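Local structure of putrescine aminotransferase (Halomonas elongata DSM 2581, 6GWI) at residues B[390-401]-B[413-421]. The protein is a pyridoxal-5'-phosphate-dependent class-III aminotransferase that probably moves the amino group of putrescine or related amines onto a keto acid acceptor. Numbering follows the deposited sequence.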
loop_
_atom_site.group_PDB
_atom_site.type_symbol
_atom_site.label_atom_id
_atom_site.label_comp_id
_atom_site.label_asym_id
_atom_site.label_seq_id
_atom_site.Cartn_x
_atom_site.Cartn_y
_atom_site.Cartn_z
ATOM N N ARG B 390 -18.501 -23.848 23.992
ATOM C CA ARG B 390 -17.642 -24.115 22.851
ATOM C C ARG B 390 -16.979 -25.481 22.974
ATOM O O ARG B 390 -16.758 -25.995 24.074
ATOM C CB ARG B 390 -16.557 -23.041 22.729
ATOM C CG ARG B 390 -17.061 -21.631 22.481
ATOM C CD ARG B 390 -17.517 -21.470 21.039
ATOM N NE ARG B 390 -17.586 -20.068 20.640
ATOM C CZ ARG B 390 -17.990 -19.646 19.446
ATOM N NH1 ARG B 390 -18.366 -20.517 18.518
ATOM N NH2 ARG B 390 -18.014 -18.348 19.179
ATOM N N PHE B 391 -16.661 -26.069 21.822
ATOM C CA PHE B 391 -15.649 -27.114 21.789
ATOM C C PHE B 391 -14.341 -26.571 22.353
ATOM O O PHE B 391 -14.010 -25.393 22.190
ATOM C CB PHE B 391 -15.440 -27.627 20.363
ATOM C CG PHE B 391 -16.542 -28.525 19.870
ATOM C CD1 PHE B 391 -16.611 -29.845 20.290
ATOM C CD2 PHE B 391 -17.501 -28.060 18.984
ATOM C CE1 PHE B 391 -17.617 -30.682 19.842
ATOM C CE2 PHE B 391 -18.511 -28.894 18.531
ATOM C CZ PHE B 391 -18.568 -30.206 18.962
ATOM N N ASP B 392 -13.595 -27.444 23.026
ATOM C CA ASP B 392 -12.318 -27.047 23.606
ATOM C C ASP B 392 -11.418 -26.442 22.535
ATOM O O ASP B 392 -11.369 -26.922 21.399
ATOM C CB ASP B 392 -11.646 -28.256 24.254
ATOM C CG ASP B 392 -12.593 -29.038 25.148
ATOM O OD1 ASP B 392 -12.756 -28.660 26.326
ATOM O OD2 ASP B 392 -13.197 -30.017 24.659
ATOM N N LYS B 393 -10.704 -25.373 22.906
ATOM C CA LYS B 393 -9.894 -24.642 21.936
ATOM C C LYS B 393 -8.906 -25.554 21.216
ATOM O O LYS B 393 -8.681 -25.405 20.009
ATOM C CB LYS B 393 -9.142 -23.505 22.634
ATOM C CG LYS B 393 -8.526 -22.492 21.676
ATOM C CD LYS B 393 -7.757 -21.393 22.405
ATOM C CE LYS B 393 -8.672 -20.491 23.220
ATOM N NZ LYS B 393 -7.960 -19.275 23.712
ATOM N N SER B 394 -8.314 -26.512 21.934
ATOM C CA SER B 394 -7.305 -27.376 21.334
ATOM C C SER B 394 -7.864 -28.245 20.214
ATOM O O SER B 394 -7.089 -28.751 19.396
ATOM C CB SER B 394 -6.675 -28.272 22.403
ATOM O OG SER B 394 -7.627 -29.180 22.931
ATOM N N LEU B 395 -9.182 -28.434 20.157
ATOM C CA LEU B 395 -9.769 -29.283 19.128
ATOM C C LEU B 395 -9.887 -28.580 17.780
ATOM O O LEU B 395 -10.060 -29.257 16.760
ATOM C CB LEU B 395 -11.146 -29.767 19.587
ATOM C CG LEU B 395 -11.155 -30.667 20.827
ATOM C CD1 LEU B 395 -12.582 -30.991 21.251
ATOM C CD2 LEU B 395 -10.370 -31.948 20.590
ATOM N N GLY B 396 -9.783 -27.253 17.748
ATOM C CA GLY B 396 -9.845 -26.519 16.499
ATOM C C GLY B 396 -11.074 -26.843 15.678
ATOM O O GLY B 396 -10.968 -27.153 14.486
ATOM N N ALA B 397 -12.249 -26.773 16.306
ATOM C CA ALA B 397 -13.488 -27.089 15.605
ATOM C C ALA B 397 -13.635 -26.259 14.335
ATOM O O ALA B 397 -14.028 -26.780 13.286
ATOM C CB ALA B 397 -14.684 -26.862 16.531
ATOM N N GLY B 398 -13.330 -24.962 14.415
ATOM C CA GLY B 398 -13.506 -24.097 13.259
ATOM C C GLY B 398 -12.542 -24.418 12.132
ATOM O O GLY B 398 -12.935 -24.489 10.964
ATOM N N ASN B 399 -11.263 -24.613 12.463
ATOM C CA ASN B 399 -10.284 -24.963 11.438
ATOM C C ASN B 399 -10.616 -26.304 10.797
ATOM O O ASN B 399 -10.420 -26.489 9.590
ATOM C CB ASN B 399 -8.878 -24.993 12.035
ATOM C CG ASN B 399 -8.411 -23.630 12.496
ATOM O OD1 ASN B 399 -9.001 -22.606 12.146
ATOM N ND2 ASN B 399 -7.340 -23.606 13.276
ATOM N N LEU B 400 -11.096 -27.263 11.593
ATOM C CA LEU B 400 -11.495 -28.552 11.040
ATOM C C LEU B 400 -12.658 -28.390 10.071
ATOM O O LEU B 400 -12.641 -28.942 8.965
ATOM C CB LEU B 400 -11.864 -29.520 12.165
ATOM C CG LEU B 400 -12.355 -30.896 11.713
ATOM C CD1 LEU B 400 -11.316 -31.598 10.846
ATOM C CD2 LEU B 400 -12.703 -31.752 12.923
ATOM N N CYS B 401 -13.689 -27.644 10.476
ATOM C CA CYS B 401 -14.801 -27.373 9.572
ATOM C C CYS B 401 -14.321 -26.666 8.311
ATOM O O CYS B 401 -14.772 -26.981 7.205
ATOM C CB CYS B 401 -15.862 -26.535 10.282
ATOM S SG CYS B 401 -17.379 -26.326 9.327
ATOM N N ARG B 413 -14.271 -19.696 5.594
ATOM C CA ARG B 413 -13.171 -19.490 6.522
ATOM C C ARG B 413 -13.628 -19.593 7.973
ATOM O O ARG B 413 -14.817 -19.557 8.294
ATOM C CB ARG B 413 -12.507 -18.135 6.282
ATOM C CG ARG B 413 -11.873 -17.996 4.909
ATOM C CD ARG B 413 -10.830 -19.076 4.611
ATOM N NE ARG B 413 -9.605 -18.933 5.393
ATOM C CZ ARG B 413 -8.598 -19.802 5.363
ATOM N NH1 ARG B 413 -8.670 -20.875 4.588
ATOM N NH2 ARG B 413 -7.517 -19.600 6.105
ATOM N N SER B 414 -12.643 -19.722 8.858
ATOM C CA SER B 414 -12.862 -19.855 10.290
ATOM C C SER B 414 -12.101 -18.763 11.027
ATOM O O SER B 414 -10.925 -18.518 10.740
ATOM C CB SER B 414 -12.409 -21.235 10.772
ATOM O OG SER B 414 -11.055 -21.470 10.421
ATOM N N VAL B 415 -12.780 -18.102 11.959
ATOM C CA VAL B 415 -12.145 -17.218 12.934
ATOM C C VAL B 415 -12.408 -17.865 14.288
ATOM O O VAL B 415 -13.516 -17.769 14.828
ATOM C CB VAL B 415 -12.685 -15.787 12.875
ATOM C CG1 VAL B 415 -11.987 -14.914 13.917
ATOM C CG2 VAL B 415 -12.502 -15.207 11.472
ATOM N N GLY B 416 -11.397 -18.526 14.836
ATOM C CA GLY B 416 -11.637 -19.411 15.963
ATOM C C GLY B 416 -12.676 -20.448 15.577
ATOM O O GLY B 416 -12.508 -21.200 14.607
ATOM N N ASP B 417 -13.785 -20.480 16.317
ATOM C CA ASP B 417 -14.880 -21.405 16.052
ATOM C C ASP B 417 -16.066 -20.717 15.379
ATOM O O ASP B 417 -17.207 -21.175 15.504
ATOM C CB ASP B 417 -15.318 -22.082 17.351
ATOM C CG ASP B 417 -14.346 -23.163 17.808
ATOM O OD1 ASP B 417 -13.416 -23.501 17.046
ATOM O OD2 ASP B 417 -14.514 -23.674 18.935
ATOM N N THR B 418 -15.812 -19.619 14.672
ATOM C CA THR B 418 -16.814 -18.924 13.873
ATOM C C THR B 418 -16.513 -19.159 12.397
ATOM O O THR B 418 -15.409 -18.858 11.934
ATOM C CB THR B 418 -16.820 -17.425 14.178
ATOM O OG1 THR B 418 -16.999 -17.223 15.585
ATOM C CG2 THR B 418 -17.933 -16.717 13.410
ATOM N N MET B 419 -17.482 -19.701 11.668
ATOM C CA MET B 419 -17.374 -19.847 10.222
ATOM C C MET B 419 -17.935 -18.596 9.555
ATOM O O MET B 419 -18.901 -18.010 10.046
ATOM C CB MET B 419 -18.133 -21.086 9.746
ATOM C CG MET B 419 -17.817 -22.361 10.527
ATOM S SD MET B 419 -16.057 -22.746 10.642
ATOM C CE MET B 419 -15.633 -22.983 8.918
ATOM N N ILE B 420 -17.315 -18.174 8.451
ATOM C CA ILE B 420 -17.702 -16.941 7.774
ATOM C C ILE B 420 -17.741 -17.165 6.267
ATOM O O ILE B 420 -16.946 -17.930 5.711
ATOM C CB ILE B 420 -16.747 -15.769 8.118
ATOM C CG1 ILE B 420 -15.311 -16.107 7.708
ATOM C CG2 ILE B 420 -16.822 -15.437 9.606
ATOM C CD1 ILE B 420 -14.339 -14.954 7.855
ATOM N N ILE B 421 -18.671 -16.476 5.603
ATOM C CA ILE B 421 -18.753 -16.475 4.149
ATOM C C ILE B 421 -18.949 -15.041 3.674
ATOM O O ILE B 421 -19.500 -14.198 4.388
ATOM C CB ILE B 421 -19.892 -17.373 3.612
ATOM C CG1 ILE B 421 -21.243 -16.954 4.197
ATOM C CG2 ILE B 421 -19.603 -18.834 3.924
ATOM C CD1 ILE B 421 -22.426 -17.484 3.420
#
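With CG anti to the carbonyl carbon (chi1 -76°), Asp417 swings its carboxylate off the hairpin turn to the start of helix 397-407. There OD1 takes the amide hydrogen of Gly398 at 3.0 Å from N, a somewhat bent bond that arrives from above the carboxylate plane rather than within it. The Ala397 methyl lies alongside, its CB 3.6 Å from the same OD1. This ties an amide near the helix start to the hairpin turn, and the helix N-terminus would probably favour the negative charge.

Gly398 sits where the backbones come closest: its CA directs a C-H at Gly416 O, 3.3 Å from CA, and a CB here would run into that carbonyl. One residue on, Asn399 turns its amide back to strand 413-415, where Ser414 OG donates to OD1 at 2.9 Å, in the carbonyl plane. Met419 of strand 418-421 folds at chi2 and chi3 to bring CE 3.8 Å from SG of Cys401, further along the helix, an apolar patch that Leu381 and helix 429-450 extend.

On the other flank of Asp417, the Arg390 guanidinium slides past in the opposite direction, NH1 standing 3.6 Å from Asp417 CB, while the charged atoms of the pair stay apart, NH1 5.0 Å from Asp417 OD2. The guanidinium makes a salt bridge through NH2 to Glu380, which is also hydrogen-bonded to Thr418 OG1, and NH1 bonds to Leu381 O. An alanine in place of Asp417 would probably leave the Gly398 amide without its carboxylate acceptor and take away the side-chain tie between turn and helix start. The whole is the start of helix 397-407 packed against a beta hairpin whose strands, 413-415 and 418-421, are joined by a type II' turn from Val415 to Thr418, at the edge of the antiparallel sheet in the C-terminal part of this class-III aminotransferase fold.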